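Cwp19 (Clostridioides difficile, PDB 5OQ3) is a cell-wall-associated protein whose TIM-barrel glycoside hydrolase domain, the part described here, probably acts on the cell wall; amidase activity is also possible. Local coordinates at residues A[86-89]-A[90-94]; A[103-106]-A[107-110]. All blocks are in the same frame, centred on the assembly; numbering follows the deposited sequence.

How the contacts relate
Contacts 1 and 2 lie in series along the chain, both in the connection that leads from barrel strand 68-74 to the next strand, 118-123. Contact 1 (86-89 with 90-94) starts the short helix 90-93 within the long loop after strand 68-74; contact 2 (103-106 with 107-110) starts helix 104-114, which leads on to strand 118-123. Their centres are about 15 Å apart, and each lies about 19 Å from the centre of the chain. They meet through packing: Leu92 CD2 is 3.9 Å from Pro104 CG, and Trp88 CZ3 is 3.9 Å from Pro104 CD. The loop excursion thus rests on the N-terminal end of a barrel helix.

Contact 1 (A[86-89]-A[90-94]); sequences NPWS and EYLTG
Ser89 and Tyr91 meet where the loop turns into the short helix 90-93, and one side of the tyrosine ring comes beside the serine hydroxyl. Ser89 OG sits beside Tyr91 CD2, 3.2 Å away, in an oblique approach. With CG anti to the carbonyl carbon (chi1 -56°), the ring turns back beside its own backbone N, the N-H from which OG accepts. That bond, Tyr91 N to Ser89 OG, is 3.2 Å long and nearly straight at 169°. OG is also hydrogen-bonded to Asp78 OD2, so two partners fix the rotation of the buried hydroxyl.

Glu90 can be followed outward from its backbone. Its CB lies 3.7 Å from Ser89 C, and CG stands over the centre of one face of the Tyr91 ring, 3.7 Å above its plane. From there the chain runs on extended through CD to the carboxylate, where OE2 forms a salt bridge with Lys76 NZ; the Tyr91 side chain also touches Lys76.

The serine carbonyl adds a second grip. Leu92 N reaches Ser89 O in a weak bond of 3.4 Å, and a water donates to the same oxygen. This water is hydrogen-bonded to Thr93 OG1 as well, bridging the cap residue to the end of the short helix. One residue earlier, the Trp88 ring and Leu92 are loosely packed, CE3 to CD1 at 4.4 Å.

Gly94 N closes on Glu90 O at 2.7 Å, and the glycine then leaves helical angles with positive phi. Ser89 is thus an N-cap, its OG accepting from the amide two residues ahead, at the start of a weakly bonded single turn in the loop after strand 68-74 of the TIM barrel.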
ATOM      1  N   ASN A  86      16.847  -0.477  -9.145  1.00 14.05           N
ATOM      2  CA  ASN A  86      16.394  -1.547  -8.281  1.00 14.23           C
ATOM      3  C   ASN A  86      16.409  -2.858  -9.031  1.00 14.16           C
ATOM      4  O   ASN A  86      16.219  -2.893 -10.240  1.00 16.10           O
ATOM      5  CB  ASN A  86      14.979  -1.222  -7.752  1.00 12.66           C
ATOM      6  CG  ASN A  86      15.005  -0.074  -6.781  1.00 13.02           C
ATOM      7  OD1 ASN A  86      15.524  -0.213  -5.698  1.00 15.65           O
ATOM      8  ND2 ASN A  86      14.482   1.079  -7.195  1.00 13.34           N
ATOM      9  N   PRO A  87      16.642  -3.980  -8.316  1.00 14.40           N
ATOM     10  CA  PRO A  87      16.809  -5.287  -8.964  1.00 13.20           C
ATOM     11  C   PRO A  87      15.486  -5.921  -9.350  1.00 13.29           C
ATOM     12  O   PRO A  87      14.463  -5.699  -8.682  1.00 13.57           O
ATOM     13  CB  PRO A  87      17.421  -6.143  -7.855  1.00 14.87           C
ATOM     14  CG  PRO A  87      16.890  -5.511  -6.593  1.00 14.58           C
ATOM     15  CD  PRO A  87      16.932  -4.031  -6.876  1.00 13.66           C
ATOM     16  N   TRP A  88      15.501  -6.797 -10.368  1.00 12.23           N
ATOM     17  CA  TRP A  88      14.300  -7.562 -10.712  1.00 12.63           C
ATOM     18  C   TRP A  88      13.771  -8.337  -9.519  1.00 12.82           C
ATOM     19  O   TRP A  88      14.534  -8.993  -8.793  1.00 14.40           O
ATOM     20  CB  TRP A  88      14.570  -8.559 -11.845  1.00 14.17           C
ATOM     21  CG  TRP A  88      14.866  -7.944 -13.187  1.00 15.54           C
ATOM     22  CD1 TRP A  88      16.075  -7.860 -13.818  1.00 16.64           C
ATOM     23  CD2 TRP A  88      13.903  -7.384 -14.075  1.00 15.34           C
ATOM     24  NE1 TRP A  88      15.918  -7.261 -15.047  1.00 17.01           N
ATOM     25  CE2 TRP A  88      14.585  -7.000 -15.242  1.00 16.44           C
ATOM     26  CE3 TRP A  88      12.507  -7.201 -14.004  1.00 14.86           C
ATOM     27  CZ2 TRP A  88      13.928  -6.388 -16.330  1.00 19.22           C
ATOM     28  CZ3 TRP A  88      11.859  -6.592 -15.083  1.00 15.98           C
ATOM     29  CH2 TRP A  88      12.572  -6.217 -16.233  1.00 17.21           C
ATOM     30  N   SER A  89      12.459  -8.331  -9.345  1.00 12.54           N
ATOM     31  CA  SER A  89      11.841  -9.022  -8.210  1.00 14.24           C
ATOM     32  C   SER A  89      11.967 -10.544  -8.330  1.00 15.09           C
ATOM     33  O   SER A  89      11.741 -11.122  -9.379  1.00 15.59           O
ATOM     34  CB  SER A  89      10.359  -8.662  -8.113  1.00 13.93           C
ATOM     35  OG  SER A  89       9.738  -9.372  -7.057  1.00 14.63           O
ATOM     36  N   GLU A  90      12.292 -11.182  -7.212  1.00 15.05           N
ATOM     37  CA  GLU A  90      12.350 -12.627  -7.146  1.00 16.12           C
ATOM     38  C   GLU A  90      11.003 -13.278  -7.399  1.00 15.36           C
ATOM     39  O   GLU A  90      10.960 -14.480  -7.684  1.00 16.44           O
ATOM     40  CB  GLU A  90      12.840 -13.065  -5.781  1.00 18.60           C
ATOM     41  CG  GLU A  90      11.827 -12.914  -4.666  1.00 18.45           C
ATOM     42  CD  GLU A  90      12.460 -12.819  -3.301  1.00 21.16           C
ATOM     43  OE1 GLU A  90      12.410 -13.822  -2.563  1.00 27.60           O
ATOM     44  OE2 GLU A  90      13.046 -11.761  -2.990  1.00 22.76           O
ATOM     45  N   TYR A  91       9.901 -12.528  -7.309  1.00 13.17           N
ATOM     46  CA  TYR A  91       8.593 -13.201  -7.440  1.00 15.21           C
ATOM     47  C   TYR A  91       8.232 -13.513  -8.891  1.00 16.88           C
ATOM     48  O   TYR A  91       7.297 -14.239  -9.126  1.00 18.73           O
ATOM     49  CB  TYR A  91       7.483 -12.428  -6.709  1.00 15.11           C
ATOM     50  CG  TYR A  91       7.861 -12.238  -5.237  1.00 15.34           C
ATOM     51  CD1 TYR A  91       7.976 -13.340  -4.382  1.00 17.14           C
ATOM     52  CD2 TYR A  91       8.212 -10.989  -4.731  1.00 16.20           C
ATOM     53  CE1 TYR A  91       8.397 -13.189  -3.087  1.00 16.34           C
ATOM     54  CE2 TYR A  91       8.603 -10.822  -3.403  1.00 17.35           C
ATOM     55  CZ  TYR A  91       8.706 -11.925  -2.580  1.00 17.73           C
ATOM     56  OH  TYR A  91       9.118 -11.767  -1.258  1.00 20.87           O
ATOM     57  N   LEU A  92       8.996 -13.005  -9.856  1.00 14.93           N
ATOM     58  CA  LEU A  92       8.803 -13.366 -11.262  1.00 16.54           C
ATOM     59  C   LEU A  92       9.448 -14.693 -11.638  1.00 18.26           C
ATOM     60  O   LEU A  92       8.878 -15.463 -12.412  1.00 20.48           O
ATOM     61  CB  LEU A  92       9.356 -12.252 -12.173  1.00 17.56           C
ATOM     62  CG  LEU A  92       8.495 -10.968 -12.114  1.00 17.78           C
ATOM     63  CD1 LEU A  92       9.272  -9.742 -12.573  1.00 18.85           C
ATOM     64  CD2 LEU A  92       7.212 -11.121 -12.957  1.00 19.28           C
ATOM     65  N   THR A  93      10.659 -14.914 -11.143  1.00 18.93           N
ATOM     66  CA  THR A  93      11.481 -16.092 -11.527  1.00 21.36           C
ATOM     67  C   THR A  93      11.884 -17.095 -10.407  1.00 18.82           C
ATOM     68  O   THR A  93      12.240 -18.194 -10.665  1.00 25.69           O
ATOM     69  CB  THR A  93      12.799 -15.622 -12.160  1.00 18.90           C
ATOM     70  OG1 THR A  93      13.536 -14.889 -11.167  1.00 20.76           O
ATOM     71  CG2 THR A  93      12.497 -14.742 -13.367  1.00 17.64           C
ATOM     72  N   GLY A  94      11.797 -16.560  -9.164  1.00 16.49           N
ATOM     73  CA  GLY A  94      12.302 -17.320  -7.994  1.00 24.39           C
ATOM     74  C   GLY A  94      13.647 -16.797  -7.516  1.00 24.60           C
ATOM     75  O   GLY A  94      14.108 -17.214  -6.471  1.00 29.67           O
TER
HETATM   76  O   HOH W   1      13.055 -12.296 -11.523  1.00 18.58           O

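Contact 2 (A[103-106]-A[107-110])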
ATOM      1  N   ASP A 103       9.773  -7.249 -19.803  1.00 13.28           N
ATOM      2  CA  ASP A 103       9.412  -6.263 -18.785  1.00 12.73           C
ATOM      3  C   ASP A 103       7.907  -6.399 -18.582  1.00 10.55           C
ATOM      4  O   ASP A 103       7.141  -6.077 -19.477  1.00 13.94           O
ATOM      5  CB  ASP A 103       9.774  -4.877 -19.286  1.00 12.55           C
ATOM      6  CG  ASP A 103       9.411  -3.766 -18.278  1.00 13.12           C
ATOM      7  OD1 ASP A 103       8.849  -4.053 -17.216  1.00 12.79           O
ATOM      8  OD2 ASP A 103       9.729  -2.598 -18.548  1.00 12.91           O
ATOM      9  N   PRO A 104       7.453  -6.877 -17.409  1.00 12.17           N
ATOM     10  CA  PRO A 104       6.002  -7.051 -17.239  1.00 10.91           C
ATOM     11  C   PRO A 104       5.212  -5.755 -17.197  1.00  9.72           C
ATOM     12  O   PRO A 104       4.046  -5.747 -17.593  1.00 10.54           O
ATOM     13  CB  PRO A 104       5.853  -7.765 -15.893  1.00 14.09           C
ATOM     14  CG  PRO A 104       7.225  -8.169 -15.505  1.00 16.85           C
ATOM     15  CD  PRO A 104       8.203  -7.346 -16.254  1.00 12.92           C
ATOM     16  N   LEU A 105       5.820  -4.661 -16.745  1.00  9.36           N
ATOM     17  CA  LEU A 105       5.009  -3.490 -16.428  1.00  9.24           C
ATOM     18  C   LEU A 105       4.230  -2.857 -17.604  1.00  9.31           C
ATOM     19  O   LEU A 105       3.050  -2.537 -17.428  1.00  9.01           O
ATOM     20  CB  LEU A 105       5.815  -2.440 -15.632  1.00  8.87           C
ATOM     21  CG  LEU A 105       5.053  -1.243 -15.116  1.00  9.08           C
ATOM     22  CD1 LEU A 105       3.865  -1.677 -14.257  1.00  8.96           C
ATOM     23  CD2 LEU A 105       5.944  -0.294 -14.321  1.00  9.46           C
ATOM     24  N   PRO A 106       4.861  -2.720 -18.801  1.00  8.39           N
ATOM     25  CA  PRO A 106       4.090  -2.206 -19.952  1.00  9.40           C
ATOM     26  C   PRO A 106       2.837  -3.035 -20.209  1.00  8.63           C
ATOM     27  O   PRO A 106       1.786  -2.480 -20.562  1.00  9.59           O
ATOM     28  CB  PRO A 106       5.091  -2.278 -21.103  1.00 10.47           C
ATOM     29  CG  PRO A 106       6.399  -2.118 -20.443  1.00  9.58           C
ATOM     30  CD  PRO A 106       6.295  -2.848 -19.148  1.00  8.84           C
ATOM     31  N   PHE A 107       2.966  -4.366 -20.120  1.00  9.30           N
ATOM     32  CA  PHE A 107       1.833  -5.249 -20.308  1.00  9.45           C
ATOM     33  C   PHE A 107       0.759  -5.067 -19.240  1.00  9.50           C
ATOM     34  O   PHE A 107      -0.445  -4.929 -19.542  1.00 10.96           O
ATOM     35  CB  PHE A 107       2.304  -6.690 -20.310  1.00 11.00           C
ATOM     36  CG  PHE A 107       1.243  -7.679 -20.655  1.00 11.90           C
ATOM     37  CD1 PHE A 107       0.978  -7.989 -22.007  1.00 12.59           C
ATOM     38  CD2 PHE A 107       0.529  -8.340 -19.672  1.00 12.96           C
ATOM     39  CE1 PHE A 107       0.007  -8.932 -22.350  1.00 13.56           C
ATOM     40  CE2 PHE A 107      -0.441  -9.292 -20.012  1.00 13.24           C
ATOM     41  CZ  PHE A 107      -0.709  -9.575 -21.345  1.00 12.88           C
ATOM     42  N   LEU A 108       1.224  -4.935 -18.007  1.00  8.54           N
ATOM     43  CA  LEU A 108       0.270  -4.760 -16.891  1.00  8.96           C
ATOM     44  C   LEU A 108      -0.556  -3.471 -17.049  1.00  8.31           C
ATOM     45  O   LEU A 108      -1.738  -3.467 -16.838  1.00  9.09           O
ATOM     46  CB  LEU A 108       0.954  -4.787 -15.553  1.00  9.84           C
ATOM     47  CG  LEU A 108       1.840  -5.985 -15.223  1.00 10.73           C
ATOM     48  CD1 LEU A 108       2.518  -5.840 -13.856  1.00 12.07           C
ATOM     49  CD2 LEU A 108       1.030  -7.265 -15.253  1.00 14.61           C
ATOM     50  N   ILE A 109       0.112  -2.410 -17.523  1.00  7.60           N
ATOM     51  CA  ILE A 109      -0.517  -1.131 -17.722  1.00  8.03           C
ATOM     52  C   ILE A 109      -1.412  -1.099 -18.979  1.00  7.86           C
ATOM     53  O   ILE A 109      -2.599  -0.711 -18.927  1.00  8.60           O
ATOM     54  CB  ILE A 109       0.537  -0.028 -17.797  1.00  7.90           C
ATOM     55  CG1 ILE A 109       1.225   0.120 -16.430  1.00  7.97           C
ATOM     56  CG2 ILE A 109      -0.114   1.296 -18.179  1.00  8.37           C
ATOM     57  CD1 ILE A 109       2.447   0.997 -16.529  1.00  8.40           C
ATOM     58  N   GLU A 110      -0.845  -1.561 -20.100  1.00  7.91           N
ATOM     59  CA  GLU A 110      -1.555  -1.456 -21.359  1.00  9.39           C
ATOM     60  C   GLU A 110      -2.807  -2.348 -21.343  1.00  9.44           C
ATOM     61  O   GLU A 110      -3.849  -1.950 -21.893  1.00 11.25           O
ATOM     62  CB  GLU A 110      -0.661  -1.759 -22.550  1.00  9.94           C
ATOM     63  CG  GLU A 110       0.386  -0.673 -22.792  1.00  9.53           C
ATOM     64  CD  GLU A 110       1.399  -0.920 -23.870  1.00 11.15           C
ATOM     65  OE1 GLU A 110       1.535  -2.031 -24.359  1.00 13.16           O
ATOM     66  OE2 GLU A 110       2.098   0.081 -24.240  1.00 11.16           O
TER
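An N-capped helix start, the first turns of helix 104-114 in the TIM barrel, brings Pro104, Leu105 and Pro106 against Leu108, Ile109 and Glu110. The helix belongs to a beta-alpha-beta crossover between the parallel, adjacent strands 68-74 and 118-123. Asp103 is the N-cap: its OD1 accepts from Leu105 N at 3.1 Å, the donor standing 50° out of the carboxylate plane. Its other oxygen, OD2, is hydrogen-bonded to Tyr182 OH. Pro104 and Pro106 fit this first turn because amides there have no helical carbonyl to reach, so the missing N-H costs no helical bond.

Three i to i+4 bonds then show that the helix is regular: Leu108 N to Pro104 O at 3.0 Å, Ile109 N to Leu105 O at 2.9 Å and Glu110 N to Pro106 O at 2.8 Å. The last is tilted, its donor lying 26° from the carbonyl plane, whereas the first two donors lie nearly along the C=O axis.

On the barrel side, Leu105 and Ile109 lie across each other at a slant, with Leu105 CG 3.7 Å from Ile109 CD1. Leu105 CG lies anti to the backbone N (chi1 -174°), which brings CG and CD1 against Ile109 CD1. Both residues, like Leu108, also pack on Phe119 of strand 118-123. Phe107 instead packs against helix 47-63, touching Lys51, Tyr54 and Thr55.

Leu108 folds back over the first turn, its CG 3.2 Å from Pro104 O. At the outer side Glu110 likewise runs past the carbonyl its amide binds, its CG 3.2 Å from Pro106 O.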